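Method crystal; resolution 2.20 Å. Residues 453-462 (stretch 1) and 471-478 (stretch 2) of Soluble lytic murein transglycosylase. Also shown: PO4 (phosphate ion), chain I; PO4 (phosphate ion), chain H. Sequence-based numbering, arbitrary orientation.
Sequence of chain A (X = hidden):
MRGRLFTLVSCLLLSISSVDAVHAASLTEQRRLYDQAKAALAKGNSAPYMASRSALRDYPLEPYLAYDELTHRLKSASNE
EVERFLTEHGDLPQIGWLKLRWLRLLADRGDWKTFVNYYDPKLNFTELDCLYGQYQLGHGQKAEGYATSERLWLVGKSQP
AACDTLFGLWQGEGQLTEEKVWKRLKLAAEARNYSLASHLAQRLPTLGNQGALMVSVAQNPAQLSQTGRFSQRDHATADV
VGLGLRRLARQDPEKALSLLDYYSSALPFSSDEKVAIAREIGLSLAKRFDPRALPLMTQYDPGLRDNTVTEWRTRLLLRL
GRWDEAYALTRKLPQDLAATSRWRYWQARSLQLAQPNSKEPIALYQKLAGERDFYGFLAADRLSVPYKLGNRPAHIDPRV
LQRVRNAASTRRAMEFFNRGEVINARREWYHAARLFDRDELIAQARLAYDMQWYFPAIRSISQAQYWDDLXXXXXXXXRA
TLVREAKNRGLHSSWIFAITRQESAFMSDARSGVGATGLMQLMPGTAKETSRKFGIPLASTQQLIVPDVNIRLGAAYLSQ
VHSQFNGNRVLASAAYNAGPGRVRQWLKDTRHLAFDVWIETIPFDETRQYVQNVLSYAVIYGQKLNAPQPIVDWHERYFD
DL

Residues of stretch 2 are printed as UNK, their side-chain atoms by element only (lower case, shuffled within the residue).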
# COMPACT_ATOMS: atom_id res chain seq x y z
N TRP A 453 -3.33 3.15 -22.59
CA TRP A 453 -3.71 3.02 -21.20
C TRP A 453 -2.48 2.60 -20.40
O TRP A 453 -2.33 1.46 -19.96
CB TRP A 453 -4.87 2.08 -21.05
CG TRP A 453 -6.05 2.90 -20.90
CD1 TRP A 453 -6.13 4.24 -21.17
CD2 TRP A 453 -7.32 2.51 -20.41
NE1 TRP A 453 -7.38 4.70 -20.89
CE2 TRP A 453 -8.13 3.66 -20.42
CE3 TRP A 453 -7.86 1.30 -19.98
CZ2 TRP A 453 -9.45 3.63 -20.02
CZ3 TRP A 453 -9.17 1.27 -19.56
CH2 TRP A 453 -9.96 2.43 -19.59
N TYR A 454 -1.63 3.61 -20.18
CA TYR A 454 -0.28 3.37 -19.69
C TYR A 454 -0.28 2.75 -18.30
O TYR A 454 0.44 1.77 -18.07
CB TYR A 454 0.51 4.68 -19.73
CG TYR A 454 0.51 5.24 -21.14
CD1 TYR A 454 0.90 4.44 -22.22
CD2 TYR A 454 0.07 6.54 -21.41
CE1 TYR A 454 0.88 4.92 -23.51
CE2 TYR A 454 0.05 7.03 -22.70
CZ TYR A 454 0.46 6.21 -23.75
OH TYR A 454 0.44 6.68 -25.03
N PHE A 455 -1.10 3.27 -17.38
CA PHE A 455 -1.11 2.69 -16.04
C PHE A 455 -1.69 1.29 -16.01
O PHE A 455 -1.06 0.39 -15.42
CB PHE A 455 -1.82 3.61 -15.05
CG PHE A 455 -1.84 3.08 -13.64
CD1 PHE A 455 -0.69 2.57 -13.06
CD2 PHE A 455 -3.02 3.08 -12.91
CE1 PHE A 455 -0.71 2.07 -11.78
CE2 PHE A 455 -3.04 2.58 -11.63
CZ PHE A 455 -1.89 2.07 -11.05
N PRO A 456 -2.86 1.01 -16.60
CA PRO A 456 -3.29 -0.40 -16.68
C PRO A 456 -2.21 -1.31 -17.25
O PRO A 456 -1.96 -2.40 -16.72
CB PRO A 456 -4.53 -0.34 -17.59
CG PRO A 456 -5.08 1.02 -17.35
CD PRO A 456 -3.88 1.92 -17.16
N ALA A 457 -1.54 -0.88 -18.32
CA ALA A 457 -0.46 -1.67 -18.90
C ALA A 457 0.69 -1.85 -17.91
O ALA A 457 1.19 -2.97 -17.72
CB ALA A 457 0.03 -1.01 -20.19
N ILE A 458 1.11 -0.76 -17.26
CA ILE A 458 2.17 -0.83 -16.25
C ILE A 458 1.75 -1.75 -15.11
O ILE A 458 2.54 -2.58 -14.63
CB ILE A 458 2.51 0.58 -15.74
CG1 ILE A 458 3.31 1.37 -16.79
CG2 ILE A 458 3.23 0.52 -14.38
CD1 ILE A 458 3.32 2.87 -16.57
N ARG A 459 0.50 -1.62 -14.66
CA ARG A 459 -0.01 -2.46 -13.58
C ARG A 459 0.04 -3.94 -13.94
O ARG A 459 0.50 -4.77 -13.15
CB ARG A 459 -1.43 -2.02 -13.23
CG ARG A 459 -2.06 -2.69 -12.04
CD ARG A 459 -3.43 -2.08 -11.78
NE ARG A 459 -4.26 -2.89 -10.90
CZ ARG A 459 -4.34 -2.73 -9.59
NH1 ARG A 459 -3.63 -1.78 -8.99
NH2 ARG A 459 -5.12 -3.52 -8.87
N SER A 460 -0.39 -4.29 -15.16
CA SER A 460 -0.42 -5.70 -15.55
C SER A 460 0.99 -6.26 -15.67
O SER A 460 1.30 -7.34 -15.14
CB SER A 460 -1.16 -5.87 -16.87
OG SER A 460 -2.53 -5.58 -16.72
N ILE A 461 1.86 -5.56 -16.40
CA ILE A 461 3.21 -6.05 -16.64
C ILE A 461 3.99 -6.13 -15.33
O ILE A 461 4.90 -6.96 -15.19
CB ILE A 461 3.93 -5.17 -17.68
CG1 ILE A 461 5.16 -5.88 -18.22
CG2 ILE A 461 4.34 -3.82 -17.10
CD1 ILE A 461 4.98 -6.32 -19.64
N SER A 462 3.64 -5.29 -14.35
CA SER A 462 4.29 -5.39 -13.05
C SER A 462 3.80 -6.61 -12.28
O SER A 462 4.60 -7.30 -11.64
CB SER A 462 4.06 -4.10 -12.25
OG SER A 462 4.65 -3.01 -12.94
N UNK A 471 9.28 -0.23 -23.15
CA UNK A 471 8.27 0.59 -23.81
C UNK A 471 7.01 0.67 -22.96
O UNK A 471 6.47 1.76 -22.73
o UNK A 471 10.20 0.71 -25.79
c UNK A 471 9.08 0.36 -26.22
c UNK A 471 7.98 0.04 -25.21
o UNK A 471 8.82 0.26 -27.44
N UNK A 472 6.54 -0.47 -22.46
CA UNK A 472 5.34 -0.46 -21.65
C UNK A 472 5.62 0.16 -20.29
O UNK A 472 4.85 0.97 -19.79
c UNK A 472 3.37 -3.60 -22.76
c UNK A 472 3.61 -1.87 -20.49
c UNK A 472 4.74 -1.87 -21.51
c UNK A 472 4.23 -2.37 -22.87
N UNK A 473 6.75 -0.21 -19.67
CA UNK A 473 7.01 0.27 -18.32
C UNK A 473 7.34 1.75 -18.27
O UNK A 473 7.22 2.36 -17.20
c UNK A 473 7.77 -1.97 -17.26
c UNK A 473 8.15 -0.54 -17.68
c UNK A 473 10.49 -1.86 -14.80
n UNK A 473 10.70 -1.22 -13.65
n UNK A 473 9.25 -2.00 -15.27
c UNK A 473 8.92 -2.67 -16.53
n UNK A 473 11.51 -2.35 -15.49
N UNK A 474 7.73 2.36 -19.39
CA UNK A 474 8.19 3.75 -19.41
C UNK A 474 7.60 4.49 -20.61
O UNK A 474 8.27 4.75 -21.61
c UNK A 474 10.52 3.27 -15.72
c UNK A 474 10.26 3.17 -18.11
c UNK A 474 10.09 3.83 -16.91
c UNK A 474 9.72 3.78 -19.37
c UNK A 474 10.81 1.90 -18.11
c UNK A 474 11.24 1.32 -16.91
c UNK A 474 11.09 2.01 -15.71
N UNK A 475 6.34 4.87 -20.50
CA UNK A 475 5.70 5.61 -21.60
C UNK A 475 6.34 6.97 -21.82
O UNK A 475 6.94 7.57 -20.92
c UNK A 475 4.24 5.75 -21.13
c UNK A 475 5.38 4.46 -19.47
c UNK A 475 4.23 5.37 -19.69
N UNK A 476 6.16 7.48 -23.05
CA UNK A 476 6.75 8.75 -23.47
C UNK A 476 5.70 9.77 -23.89
O UNK A 476 6.00 10.66 -24.69
c UNK A 476 8.88 7.60 -24.30
s UNK A 476 10.15 8.48 -23.38
c UNK A 476 10.80 9.57 -24.64
c UNK A 476 7.72 8.52 -24.63
N UNK A 477 4.47 9.65 -23.40
CA UNK A 477 3.42 10.58 -23.81
C UNK A 477 3.75 12.00 -23.37
O UNK A 477 4.33 12.22 -22.31
c UNK A 477 2.07 10.15 -23.24
N UNK A 478 3.36 12.97 -24.20
CA UNK A 478 3.57 14.39 -23.92
C UNK A 478 5.04 14.75 -23.86
O UNK A 478 5.43 15.71 -23.18
c UNK A 478 -0.72 14.32 -23.12
n UNK A 478 -0.49 13.32 -22.29
n UNK A 478 0.42 14.95 -23.33
c UNK A 478 2.84 14.81 -22.64
c UNK A 478 1.42 14.35 -22.60
c UNK A 478 0.84 13.31 -21.95
P PO4 I . 1.30 17.38 -25.82
O1 PO4 I . 0.77 18.66 -26.39
O2 PO4 I . 0.93 16.23 -26.73
O3 PO4 I . 0.66 17.15 -24.47
O4 PO4 I . 2.80 17.46 -25.67
P PO4 H . -2.67 10.45 -21.10
O1 PO4 H . -3.38 11.52 -21.89
O2 PO4 H . -1.35 11.00 -20.60
O3 PO4 H . -3.53 10.01 -19.94
O4 PO4 H . -2.40 9.26 -21.98
O HOH W 1 2.43 1.70 -20.39
O HOH W 2 7.20 -1.16 -13.84

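Position 471 has four side-chain atoms, two carbons and two oxygens. The second carbon carries both oxygens, so the group is a short carboxylate. It lies out of reach of stretch 1, and one oxygen is hydrogen-bonded elsewhere in the structure. This is Asp471.

Position 472 has four carbons, forked at the first, with one arm two carbons long. CA-to-CB points toward stretch 1. The one-carbon arm packs on Ala457 and Ile461. The residue is Ile472. Its CG2 lies 3.7 Å from Ala457 CB and 4.0 Å from Ile461 CG2. Its backbone O is 3.4 Å from Ile458 CG1.

Position 473 has three carbons, a nitrogen, and then a carbon carrying two more nitrogens. That is a guanidinium on a long chain, and the chain carbons pack on Ile461. This is Arg473. Its CG is 3.9 Å from Ile461 CG2. Its NE donates to water 2, 2.6 Å away from the water O.

Position 474 has one carbon followed by a ring of six carbons. CA-to-CB points away, and nothing on stretch 1 is touched. This is Phe474.

Position 475 has three carbons that close a ring onto the backbone N. The ring lies over one face of the Tyr454 ring and against Ile458. This is Pro475. Its CB is 3.7 Å from Tyr454 CD1, in a CH-pi contact. Its CD lies 3.9 Å from Ile458 CD1.

Position 476 has an unbranched chain of two carbons, a sulfur and a carbon. CA-to-CB points away from stretch 1, and the side chain makes no contact there. This is Met476.

Position 477 has a single side-chain carbon. CA-to-CB points toward stretch 1, and the carbon meets the Tyr454 ring. This is Ala477. Its CB lies 3.8 Å from Tyr454 CE2.

Position 478 has one carbon and a five-membered ring of three carbons and two nitrogens, an imidazole. It does not touch stretch 1. This is His478, at the N-cap position before a helix. Its ND1 donates to O3 of the chain I phosphate at a very short 2.5 Å. Its NE2 donates to O2 of the chain H phosphate at 3.0 Å.

The contact is largely apolar and buries 397 Å² in total. No direct hydrogen bond crosses it. Tyr454, Ala457, Ile458 and Ile461 come from successive turns of one helix and meet Ile472, Arg473, Pro475 and Ala477. Water joins the backbones: water 1 donates from its O to Tyr454 O at 3.1 Å and to Ile472 O at 2.6 Å.

Stretch 2, residues 471-478: DIRFPMAH
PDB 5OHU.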